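Local structure of pyridoxal phosphate homeostasis protein (Bifidobacterium adolescentis ATCC 15703, 3CPG) at residues G71-V83 / E113-K127. The protein probably binds pyridoxal 5'-phosphate and takes part in keeping the cellular supply of this cofactor in balance. Residues are numbered along the deposited sequence; the frame is centred on the assembly and turned at random.
Sequences GVRMIGENRPQEV and EHIPFHLIGQLQSNK
R73 and E113 meet near one end of two neighbouring parallel strands, 75-77 and 113-119, of the TIM-type barrel. With CG of R73 beside its own backbone N and the chain bent at chi2 (-71°), CB, CG and CD pass E113 OE2 in turn, CD closest at 3.4 Å. NE then faces OE1 in a long salt bridge of 3.7 Å, and a water bridges the same two atoms, accepting from NE and donating to OE1. NH1 bonds V72 O, 2.8 Å away and above that carbonyl's plane, and also I68 O. A leucine in place of R73 would probably leave the E113 carboxylate without its cationic mate and V72 O without this donor.

I75 N gives a nearly straight bond to P116 O, and I75 O, E77 N and E77 O carry the ladder on to H118 and I120. I75 CD1 sits over the centre of the F117 ring, 3.9 Å from its centroid, while E77 CG abuts the ring edge; the E77 carboxylate turns to T56 and K86. On the opposite face of the sheet from F117, the selenium of M74 lies over one face of the H118 ring, whose ND1 bonds E139. The chemistry thus grades from a water-bridged, solvent-facing ion pair to a buried barrel wall; N78, just after the strand, nears K57, the predicted cofactor lysine.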
loop_
_atom_site.group_PDB
_atom_site.type_symbol
_atom_site.label_atom_id
_atom_site.label_comp_id
_atom_site.label_asym_id
_atom_site.label_seq_id
_atom_site.Cartn_x
_atom_site.Cartn_y
_atom_site.Cartn_z
ATOM N N GLY A 71 3.759 -10.304 13.244
ATOM C CA GLY A 71 4.153 -8.910 13.359
ATOM C C GLY A 71 3.633 -7.950 12.305
ATOM O O GLY A 71 3.775 -6.733 12.460
ATOM N N VAL A 72 3.044 -8.475 11.233
ATOM C CA VAL A 72 2.514 -7.615 10.176
ATOM C C VAL A 72 1.291 -6.849 10.672
ATOM O O VAL A 72 0.401 -7.428 11.288
ATOM C CB VAL A 72 2.127 -8.437 8.933
ATOM C CG1 VAL A 72 1.356 -7.565 7.956
ATOM C CG2 VAL A 72 3.386 -8.985 8.271
ATOM N N ARG A 73 1.251 -5.547 10.399
ATOM C CA ARG A 73 0.140 -4.714 10.840
ATOM C C ARG A 73 -0.498 -3.923 9.701
ATOM O O ARG A 73 -1.155 -2.914 9.927
ATOM C CB ARG A 73 0.614 -3.762 11.938
ATOM C CG ARG A 73 1.051 -4.479 13.206
ATOM C CD ARG A 73 -0.148 -5.082 13.939
ATOM N NE ARG A 73 0.240 -5.801 15.152
ATOM C CZ ARG A 73 0.626 -7.072 15.177
ATOM N NH1 ARG A 73 0.672 -7.775 14.053
ATOM N NH2 ARG A 73 0.962 -7.644 16.326
HETATM N N MSE A 74 -0.286 -4.387 8.477
HETATM C CA MSE A 74 -0.870 -3.752 7.309
HETATM C C MSE A 74 -0.816 -4.727 6.142
HETATM O O MSE A 74 0.193 -5.395 5.937
HETATM C CB MSE A 74 -0.111 -2.470 6.962
HETATM C CG MSE A 74 -0.622 -1.796 5.684
HETATM SE SE MSE A 74 -0.128 0.087 5.445
HETATM C CE MSE A 74 1.511 0.032 6.325
ATOM N N ILE A 75 -1.907 -4.838 5.389
ATOM C CA ILE A 75 -1.909 -5.739 4.245
ATOM C C ILE A 75 -2.452 -5.037 3.014
ATOM O O ILE A 75 -3.192 -4.058 3.115
ATOM C CB ILE A 75 -2.764 -7.016 4.484
ATOM C CG1 ILE A 75 -4.242 -6.644 4.607
ATOM C CG2 ILE A 75 -2.268 -7.755 5.728
ATOM C CD1 ILE A 75 -5.166 -7.843 4.757
ATOM N N GLY A 76 -2.080 -5.556 1.852
ATOM C CA GLY A 76 -2.538 -4.989 0.602
ATOM C C GLY A 76 -2.767 -6.089 -0.411
ATOM O O GLY A 76 -1.897 -6.931 -0.631
ATOM N N GLU A 77 -3.953 -6.091 -1.011
ATOM C CA GLU A 77 -4.309 -7.077 -2.022
ATOM C C GLU A 77 -4.192 -6.421 -3.389
ATOM O O GLU A 77 -4.366 -5.207 -3.515
ATOM C CB GLU A 77 -5.751 -7.557 -1.829
ATOM C CG GLU A 77 -5.978 -8.521 -0.668
ATOM C CD GLU A 77 -5.396 -9.911 -0.908
ATOM O OE1 GLU A 77 -5.230 -10.308 -2.080
ATOM O OE2 GLU A 77 -5.122 -10.621 0.084
ATOM N N ASN A 78 -3.909 -7.225 -4.408
ATOM C CA ASN A 78 -3.784 -6.710 -5.767
ATOM C C ASN A 78 -5.109 -6.687 -6.517
ATOM O O ASN A 78 -5.439 -5.703 -7.182
ATOM C CB ASN A 78 -2.787 -7.552 -6.566
ATOM C CG ASN A 78 -1.389 -6.980 -6.540
ATOM O OD1 ASN A 78 -0.867 -6.534 -7.565
ATOM N ND2 ASN A 78 -0.774 -6.980 -5.367
ATOM N N ARG A 79 -5.870 -7.771 -6.409
ATOM C CA ARG A 79 -7.133 -7.881 -7.128
ATOM C C ARG A 79 -8.386 -7.757 -6.274
ATOM O O ARG A 79 -8.485 -8.358 -5.207
ATOM C CB ARG A 79 -7.189 -9.216 -7.877
ATOM C CG ARG A 79 -6.038 -9.455 -8.844
ATOM C CD ARG A 79 -6.247 -10.744 -9.621
ATOM N NE ARG A 79 -6.374 -11.900 -8.736
ATOM C CZ ARG A 79 -6.699 -13.123 -9.144
ATOM N NH1 ARG A 79 -6.932 -13.355 -10.429
ATOM N NH2 ARG A 79 -6.793 -14.115 -8.267
ATOM N N PRO A 80 -9.370 -6.971 -6.745
ATOM C CA PRO A 80 -10.619 -6.794 -6.003
ATOM C C PRO A 80 -11.311 -8.127 -5.719
ATOM O O PRO A 80 -11.955 -8.284 -4.684
ATOM C CB PRO A 80 -11.441 -5.899 -6.927
ATOM C CG PRO A 80 -10.397 -5.034 -7.553
ATOM C CD PRO A 80 -9.293 -6.027 -7.876
ATOM N N GLN A 81 -11.174 -9.086 -6.632
ATOM C CA GLN A 81 -11.806 -10.393 -6.455
ATOM C C GLN A 81 -11.237 -11.114 -5.241
ATOM O O GLN A 81 -11.947 -11.857 -4.563
ATOM C CB GLN A 81 -11.617 -11.269 -7.696
ATOM C CG GLN A 81 -11.841 -10.544 -9.011
ATOM C CD GLN A 81 -10.544 -10.034 -9.617
ATOM O OE1 GLN A 81 -9.646 -10.820 -9.932
ATOM N NE2 GLN A 81 -10.440 -8.719 -9.786
ATOM N N GLU A 82 -9.953 -10.906 -4.969
ATOM C CA GLU A 82 -9.337 -11.540 -3.811
ATOM C C GLU A 82 -9.768 -10.796 -2.557
ATOM O O GLU A 82 -9.881 -11.384 -1.483
ATOM C CB GLU A 82 -7.811 -11.549 -3.939
ATOM C CG GLU A 82 -7.301 -12.516 -4.997
ATOM C CD GLU A 82 -5.811 -12.761 -4.889
ATOM O OE1 GLU A 82 -5.355 -13.144 -3.792
ATOM O OE2 GLU A 82 -5.095 -12.570 -5.896
ATOM N N VAL A 83 -10.012 -9.496 -2.690
ATOM C CA VAL A 83 -10.469 -8.713 -1.551
ATOM C C VAL A 83 -11.823 -9.274 -1.127
ATOM O O VAL A 83 -12.046 -9.574 0.046
ATOM C CB VAL A 83 -10.632 -7.216 -1.917
ATOM C CG1 VAL A 83 -11.341 -6.473 -0.790
ATOM C CG2 VAL A 83 -9.270 -6.596 -2.169
ATOM N N GLU A 113 -5.945 -2.043 18.093
ATOM C CA GLU A 113 -5.038 -1.505 17.087
ATOM C C GLU A 113 -5.680 -1.733 15.732
ATOM O O GLU A 113 -6.318 -2.761 15.509
ATOM C CB GLU A 113 -3.685 -2.213 17.125
ATOM C CG GLU A 113 -2.694 -1.643 16.119
ATOM C CD GLU A 113 -1.320 -2.268 16.218
ATOM O OE1 GLU A 113 -1.061 -2.991 17.203
ATOM O OE2 GLU A 113 -0.494 -2.027 15.313
ATOM N N HIS A 114 -5.509 -0.776 14.830
ATOM C CA HIS A 114 -6.092 -0.889 13.503
ATOM C C HIS A 114 -5.071 -1.370 12.477
ATOM O O HIS A 114 -3.931 -0.896 12.448
ATOM C CB HIS A 114 -6.669 0.468 13.071
ATOM C CG HIS A 114 -7.280 0.458 11.704
ATOM N ND1 HIS A 114 -6.686 1.068 10.618
ATOM C CD2 HIS A 114 -8.426 -0.097 11.243
ATOM C CE1 HIS A 114 -7.442 0.890 9.550
ATOM N NE2 HIS A 114 -8.504 0.187 9.901
ATOM N N ILE A 115 -5.485 -2.330 11.654
ATOM C CA ILE A 115 -4.633 -2.871 10.597
ATOM C C ILE A 115 -5.183 -2.385 9.255
ATOM O O ILE A 115 -6.270 -2.780 8.834
ATOM C CB ILE A 115 -4.623 -4.423 10.604
ATOM C CG1 ILE A 115 -3.909 -4.931 11.855
ATOM C CG2 ILE A 115 -3.919 -4.954 9.361
ATOM C CD1 ILE A 115 -3.839 -6.443 11.957
ATOM N N PRO A 116 -4.451 -1.491 8.578
ATOM C CA PRO A 116 -4.941 -1.000 7.285
ATOM C C PRO A 116 -5.058 -2.124 6.261
ATOM O O PRO A 116 -4.237 -3.039 6.234
ATOM C CB PRO A 116 -3.892 0.036 6.891
ATOM C CG PRO A 116 -3.452 0.570 8.222
ATOM C CD PRO A 116 -3.299 -0.698 9.036
ATOM N N PHE A 117 -6.093 -2.052 5.429
ATOM C CA PHE A 117 -6.318 -3.052 4.388
ATOM C C PHE A 117 -6.343 -2.229 3.100
ATOM O O PHE A 117 -7.320 -1.543 2.822
ATOM C CB PHE A 117 -7.666 -3.756 4.623
ATOM C CG PHE A 117 -7.891 -4.992 3.778
ATOM C CD1 PHE A 117 -8.861 -5.921 4.147
ATOM C CD2 PHE A 117 -7.170 -5.213 2.607
ATOM C CE1 PHE A 117 -9.113 -7.054 3.364
ATOM C CE2 PHE A 117 -7.412 -6.340 1.819
ATOM C CZ PHE A 117 -8.386 -7.261 2.198
ATOM N N HIS A 118 -5.248 -2.272 2.350
ATOM C CA HIS A 118 -5.141 -1.511 1.109
ATOM C C HIS A 118 -5.313 -2.334 -0.151
ATOM O O HIS A 118 -5.170 -3.555 -0.140
ATOM C CB HIS A 118 -3.767 -0.837 1.002
ATOM C CG HIS A 118 -3.494 0.182 2.062
ATOM N ND1 HIS A 118 -2.469 1.098 1.958
ATOM C CD2 HIS A 118 -4.087 0.411 3.258
ATOM C CE1 HIS A 118 -2.443 1.850 3.046
ATOM N NE2 HIS A 118 -3.413 1.453 3.849
ATOM N N LEU A 119 -5.639 -1.642 -1.237
ATOM C CA LEU A 119 -5.728 -2.270 -2.545
ATOM C C LEU A 119 -4.481 -1.678 -3.180
ATOM O O LEU A 119 -4.332 -0.454 -3.226
ATOM C CB LEU A 119 -6.959 -1.822 -3.337
ATOM C CG LEU A 119 -6.968 -2.485 -4.725
ATOM C CD1 LEU A 119 -7.267 -3.972 -4.567
ATOM C CD2 LEU A 119 -7.998 -1.841 -5.628
ATOM N N ILE A 120 -3.571 -2.528 -3.637
ATOM C CA ILE A 120 -2.341 -2.038 -4.237
ATOM C C ILE A 120 -2.220 -2.398 -5.712
ATOM O O ILE A 120 -1.251 -2.023 -6.368
ATOM C CB ILE A 120 -1.111 -2.558 -3.460
ATOM C CG1 ILE A 120 -1.048 -4.082 -3.537
ATOM C CG2 ILE A 120 -1.207 -2.129 -2.000
ATOM C CD1 ILE A 120 0.161 -4.686 -2.830
ATOM N N GLY A 121 -3.208 -3.126 -6.226
ATOM C CA GLY A 121 -3.210 -3.496 -7.633
ATOM C C GLY A 121 -4.109 -2.531 -8.391
ATOM O O GLY A 121 -4.859 -1.775 -7.772
ATOM N N GLN A 122 -4.045 -2.545 -9.720
ATOM C CA GLN A 122 -4.865 -1.636 -10.515
ATOM C C GLN A 122 -6.350 -1.893 -10.275
ATOM O O GLN A 122 -6.791 -3.039 -10.192
ATOM C CB GLN A 122 -4.532 -1.773 -12.003
ATOM C CG GLN A 122 -3.080 -1.433 -12.366
ATOM C CD GLN A 122 -2.609 -0.097 -11.806
ATOM O OE1 GLN A 122 -2.022 -0.036 -10.726
ATOM N NE2 GLN A 122 -2.869 0.978 -12.539
ATOM N N LEU A 123 -7.114 -0.813 -10.168
ATOM C CA LEU A 123 -8.545 -0.900 -9.897
ATOM C C LEU A 123 -9.427 -0.585 -11.098
ATOM O O LEU A 123 -9.513 0.566 -11.534
ATOM C CB LEU A 123 -8.896 0.049 -8.747
ATOM C CG LEU A 123 -10.367 0.174 -8.340
ATOM C CD1 LEU A 123 -10.930 -1.195 -7.977
ATOM C CD2 LEU A 123 -10.470 1.133 -7.158
ATOM N N GLN A 124 -10.072 -1.615 -11.635
ATOM C CA GLN A 124 -10.970 -1.436 -12.767
ATOM C C GLN A 124 -12.161 -0.659 -12.213
ATOM O O GLN A 124 -12.632 -0.938 -11.113
ATOM C CB GLN A 124 -11.411 -2.794 -13.318
ATOM C CG GLN A 124 -12.240 -2.711 -14.584
ATOM C CD GLN A 124 -12.370 -4.055 -15.271
ATOM O OE1 GLN A 124 -11.380 -4.623 -15.732
ATOM N NE2 GLN A 124 -13.591 -4.573 -15.338
ATOM N N SER A 125 -12.638 0.321 -12.975
ATOM C CA SER A 125 -13.735 1.175 -12.531
ATOM C C SER A 125 -14.997 0.485 -12.012
ATOM O O SER A 125 -15.565 0.904 -11.003
ATOM C CB SER A 125 -14.113 2.148 -13.651
ATOM O OG SER A 125 -13.006 2.965 -13.998
ATOM N N ASN A 126 -15.443 -0.567 -12.688
ATOM C CA ASN A 126 -16.652 -1.241 -12.244
ATOM C C ASN A 126 -16.432 -2.144 -11.035
ATOM O O ASN A 126 -17.340 -2.852 -10.616
ATOM C CB ASN A 126 -17.295 -2.018 -13.408
ATOM C CG ASN A 126 -16.468 -3.206 -13.869
ATOM O OD1 ASN A 126 -15.254 -3.252 -13.686
ATOM N ND2 ASN A 126 -17.133 -4.172 -14.498
ATOM N N LYS A 127 -15.228 -2.094 -10.467
ATOM C CA LYS A 127 -14.890 -2.891 -9.287
ATOM C C LYS A 127 -14.712 -2.007 -8.048
ATOM O O LYS A 127 -14.467 -2.508 -6.951
ATOM C CB LYS A 127 -13.597 -3.683 -9.527
ATOM C CG LYS A 127 -13.671 -4.686 -10.671
ATOM C CD LYS A 127 -14.518 -5.896 -10.316
ATOM C CE LYS A 127 -13.787 -6.811 -9.338
ATOM N NZ LYS A 127 -14.574 -8.033 -9.006
HETATM O O HOH W 1 1.108 -4.304 17.466
HETATM O O HOH W 2 -5.946 -5.562 -9.941
#